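Local coordinates for protein abietadiene synthase, chloroplastic (Abies grandis, PDB 3S9V) that belongs to the terpene synthase family of plant plastids, is largely alpha-helical and carries a metal-binding family domain, at residues R593-I602 with L646-L656. Numbering follows the deposited sequence.
Sequences RQGRDVLGYI and LISALFTGEVL
Gln594 bridges to 646-656 with both the oxygen and the nitrogen of its carboxamide. Its OE1 accepts the backbone N of Leu656 at 2.8 Å, on a lone pair in the carbonyl plane and nearly straight at 163°; its NE2 donates to Leu650 O, also at 2.8 Å but more bent. A bend at chi2 (-54°) folds the amide back towards the loop, and two backbone partners on different residues fix its rotation. Tyr601 makes the second polar link: its OH donates to Leu646 O at 2.6 Å, the acceptor lying in the ring plane, while the Leu650 side chain slides antiparallel past the ring. Deeper in, Ile602 CG1 and Val598 CB each come within 4.3 Å of Leu650 CD2. In this mainly helical terpene synthase fold, the corner between helices 570-594 and 599-621 packs against the end of helix 641-648 and the chain that follows it; Phe583 of helix 570-594 touches both Ile602 and Ile647. Whereas Gln594, Leu650 and Ile602 are buried, Arg593 is partly exposed and Val655 exposed. Arg593 CD lies 3.7 Å from Phe651 CD2, the guanidinium turned 64° from the ring, and a water mediates between its NE and both Leu650 O and Gly653 N. A second water donates to Gln594 OE1 and Leu656 O, near the partly exposed Arg596, whose NH2 stays 4.0 Å from Leu656 O.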
loop_
_atom_site.group_PDB
_atom_site.type_symbol
_atom_site.label_atom_id
_atom_site.label_comp_id
_atom_site.label_asym_id
_atom_site.label_seq_id
_atom_site.Cartn_x
_atom_site.Cartn_y
_atom_site.Cartn_z
ATOM N N ARG A 593 33.566 -9.028 11.367
ATOM C CA ARG A 593 32.499 -8.029 11.357
ATOM C C ARG A 593 31.861 -7.842 12.734
ATOM O O ARG A 593 31.112 -6.894 12.949
ATOM C CB ARG A 593 31.427 -8.417 10.328
ATOM C CG ARG A 593 31.993 -8.637 8.929
ATOM C CD ARG A 593 30.934 -9.025 7.905
ATOM N NE ARG A 593 29.960 -7.960 7.680
ATOM C CZ ARG A 593 29.510 -7.603 6.481
ATOM N NH1 ARG A 593 28.619 -6.625 6.364
ATOM N NH2 ARG A 593 29.960 -8.214 5.392
ATOM N N GLN A 594 32.172 -8.737 13.666
ATOM C CA GLN A 594 31.612 -8.659 15.009
ATOM C C GLN A 594 32.620 -8.251 16.079
ATOM O O GLN A 594 32.241 -7.907 17.196
ATOM C CB GLN A 594 30.988 -10.002 15.397
ATOM C CG GLN A 594 29.725 -10.347 14.633
ATOM C CD GLN A 594 28.679 -9.254 14.731
ATOM O OE1 GLN A 594 28.449 -8.692 15.804
ATOM N NE2 GLN A 594 28.034 -8.953 13.613
ATOM N N GLY A 595 33.902 -8.304 15.746
ATOM C CA GLY A 595 34.914 -7.921 16.712
ATOM C C GLY A 595 35.157 -8.955 17.795
ATOM O O GLY A 595 35.774 -8.653 18.816
ATOM N N ARG A 596 34.669 -10.173 17.584
ATOM C CA ARG A 596 34.862 -11.258 18.546
ATOM C C ARG A 596 34.628 -12.587 17.837
ATOM O O ARG A 596 34.089 -12.616 16.733
ATOM C CB ARG A 596 33.894 -11.119 19.730
ATOM C CG ARG A 596 32.420 -11.249 19.366
ATOM C CD ARG A 596 31.531 -11.196 20.599
ATOM N NE ARG A 596 30.117 -11.106 20.243
ATOM C CZ ARG A 596 29.412 -12.089 19.689
ATOM N NH1 ARG A 596 29.986 -13.257 19.425
ATOM N NH2 ARG A 596 28.131 -11.902 19.390
ATOM N N ASP A 597 35.039 -13.688 18.459
ATOM C CA ASP A 597 34.839 -14.995 17.844
ATOM C C ASP A 597 33.352 -15.357 17.862
ATOM O O ASP A 597 32.659 -15.176 18.870
ATOM C CB ASP A 597 35.653 -16.070 18.563
ATOM C CG ASP A 597 35.609 -17.403 17.841
ATOM O OD1 ASP A 597 35.917 -17.434 16.628
ATOM O OD2 ASP A 597 35.264 -18.419 18.480
ATOM N N VAL A 598 32.872 -15.869 16.735
ATOM C CA VAL A 598 31.473 -16.227 16.592
ATOM C C VAL A 598 31.248 -17.705 16.313
ATOM O O VAL A 598 30.134 -18.109 15.977
ATOM C CB VAL A 598 30.844 -15.428 15.458
ATOM C CG1 VAL A 598 30.986 -13.945 15.741
ATOM C CG2 VAL A 598 31.520 -15.779 14.154
ATOM N N LEU A 599 32.301 -18.509 16.444
ATOM C CA LEU A 599 32.176 -19.936 16.197
ATOM C C LEU A 599 31.297 -20.604 17.256
ATOM O O LEU A 599 30.473 -21.458 16.937
ATOM C CB LEU A 599 33.559 -20.594 16.155
ATOM C CG LEU A 599 33.614 -22.076 15.766
ATOM C CD1 LEU A 599 32.837 -22.330 14.489
ATOM C CD2 LEU A 599 35.059 -22.483 15.588
ATOM N N GLY A 600 31.468 -20.210 18.512
ATOM C CA GLY A 600 30.662 -20.786 19.570
ATOM C C GLY A 600 29.190 -20.494 19.330
ATOM O O GLY A 600 28.326 -21.353 19.529
ATOM N N TYR A 601 28.920 -19.268 18.893
ATOM C CA TYR A 601 27.572 -18.792 18.597
ATOM C C TYR A 601 26.948 -19.628 17.479
ATOM O O TYR A 601 25.822 -20.129 17.601
ATOM C CB TYR A 601 27.648 -17.320 18.183
ATOM C CG TYR A 601 26.357 -16.717 17.684
ATOM C CD1 TYR A 601 25.408 -16.205 18.569
ATOM C CD2 TYR A 601 26.087 -16.645 16.322
ATOM C CE1 TYR A 601 24.222 -15.634 18.105
ATOM C CE2 TYR A 601 24.908 -16.080 15.851
ATOM C CZ TYR A 601 23.980 -15.575 16.745
ATOM O OH TYR A 601 22.815 -15.014 16.271
ATOM N N ILE A 602 27.699 -19.776 16.394
ATOM C CA ILE A 602 27.262 -20.545 15.241
ATOM C C ILE A 602 27.031 -22.009 15.609
ATOM O O ILE A 602 26.098 -22.645 15.101
ATOM C CB ILE A 602 28.300 -20.436 14.100
ATOM C CG1 ILE A 602 28.323 -18.996 13.584
ATOM C CG2 ILE A 602 27.961 -21.382 12.958
ATOM C CD1 ILE A 602 29.178 -18.796 12.353
ATOM N N LEU A 646 19.347 -16.190 12.775
ATOM C CA LEU A 646 20.414 -16.006 13.741
ATOM C C LEU A 646 21.818 -15.957 13.137
ATOM O O LEU A 646 22.694 -15.251 13.642
ATOM C CB LEU A 646 20.313 -17.081 14.818
ATOM C CG LEU A 646 19.020 -16.951 15.644
ATOM C CD1 LEU A 646 18.916 -18.090 16.650
ATOM C CD2 LEU A 646 19.000 -15.611 16.363
ATOM N N ILE A 647 22.041 -16.687 12.055
ATOM C CA ILE A 647 23.353 -16.644 11.435
ATOM C C ILE A 647 23.465 -15.427 10.505
ATOM O O ILE A 647 24.495 -14.758 10.481
ATOM C CB ILE A 647 23.651 -17.961 10.701
ATOM C CG1 ILE A 647 23.613 -19.107 11.725
ATOM C CG2 ILE A 647 25.012 -17.887 10.019
ATOM C CD1 ILE A 647 24.042 -20.443 11.200
ATOM N N SER A 648 22.397 -15.117 9.771
ATOM C CA SER A 648 22.397 -13.955 8.880
ATOM C C SER A 648 22.539 -12.629 9.659
ATOM O O SER A 648 23.143 -11.675 9.163
ATOM C CB SER A 648 21.098 -13.906 8.070
ATOM O OG SER A 648 20.975 -15.023 7.212
ATOM N N ALA A 649 21.976 -12.582 10.869
ATOM C CA ALA A 649 22.009 -11.393 11.721
ATOM C C ALA A 649 23.416 -10.923 12.102
ATOM O O ALA A 649 23.580 -9.852 12.687
ATOM C CB ALA A 649 21.193 -11.644 12.990
ATOM N N LEU A 650 24.424 -11.730 11.796
ATOM C CA LEU A 650 25.808 -11.367 12.091
ATOM C C LEU A 650 26.388 -10.542 10.948
ATOM O O LEU A 650 27.456 -9.955 11.084
ATOM C CB LEU A 650 26.671 -12.622 12.247
ATOM C CG LEU A 650 26.691 -13.436 13.539
ATOM C CD1 LEU A 650 25.318 -13.507 14.151
ATOM C CD2 LEU A 650 27.225 -14.822 13.211
ATOM N N PHE A 651 25.681 -10.490 9.825
ATOM C CA PHE A 651 26.195 -9.779 8.659
ATOM C C PHE A 651 25.370 -8.612 8.121
ATOM O O PHE A 651 25.316 -8.395 6.913
ATOM C CB PHE A 651 26.453 -10.792 7.538
ATOM C CG PHE A 651 27.354 -11.923 7.949
ATOM C CD1 PHE A 651 26.864 -12.979 8.714
ATOM C CD2 PHE A 651 28.705 -11.913 7.604
ATOM C CE1 PHE A 651 27.706 -14.007 9.132
ATOM C CE2 PHE A 651 29.556 -12.934 8.016
ATOM C CZ PHE A 651 29.058 -13.985 8.782
ATOM N N THR A 652 24.767 -7.842 9.018
ATOM C CA THR A 652 23.946 -6.696 8.620
ATOM C C THR A 652 24.764 -5.436 8.327
ATOM O O THR A 652 24.335 -4.565 7.571
ATOM C CB THR A 652 22.935 -6.355 9.717
ATOM O OG1 THR A 652 23.640 -6.058 10.926
ATOM C CG2 THR A 652 21.987 -7.537 9.959
ATOM N N GLY A 653 25.945 -5.342 8.929
ATOM C CA GLY A 653 26.781 -4.176 8.718
ATOM C C GLY A 653 27.044 -3.461 10.025
ATOM O O GLY A 653 27.830 -2.517 10.078
ATOM N N GLU A 654 26.374 -3.917 11.081
ATOM C CA GLU A 654 26.533 -3.347 12.414
ATOM C C GLU A 654 26.790 -4.461 13.416
ATOM O O GLU A 654 26.284 -5.571 13.262
ATOM C CB GLU A 654 25.277 -2.584 12.830
ATOM C CG GLU A 654 24.998 -1.348 11.995
ATOM C CD GLU A 654 26.183 -0.399 11.947
ATOM O OE1 GLU A 654 26.735 -0.078 13.023
ATOM O OE2 GLU A 654 26.558 0.028 10.832
ATOM N N VAL A 655 27.578 -4.165 14.441
ATOM C CA VAL A 655 27.880 -5.152 15.466
ATOM C C VAL A 655 26.582 -5.593 16.144
ATOM O O VAL A 655 25.761 -4.760 16.527
ATOM C CB VAL A 655 28.838 -4.567 16.530
ATOM C CG1 VAL A 655 29.029 -5.555 17.667
ATOM C CG2 VAL A 655 30.183 -4.239 15.891
ATOM N N LEU A 656 26.395 -6.903 16.274
ATOM C CA LEU A 656 25.201 -7.440 16.919
ATOM C C LEU A 656 25.460 -7.531 18.412
ATOM O O LEU A 656 26.125 -8.458 18.876
ATOM C CB LEU A 656 24.873 -8.835 16.381
ATOM C CG LEU A 656 23.691 -9.550 17.053
ATOM C CD1 LEU A 656 22.422 -8.722 16.881
ATOM C CD2 LEU A 656 23.515 -10.942 16.451
HETATM O O HOH W 1 27.894 -7.396 10.159
HETATM O O HOH W 2 29.126 -9.292 18.432
#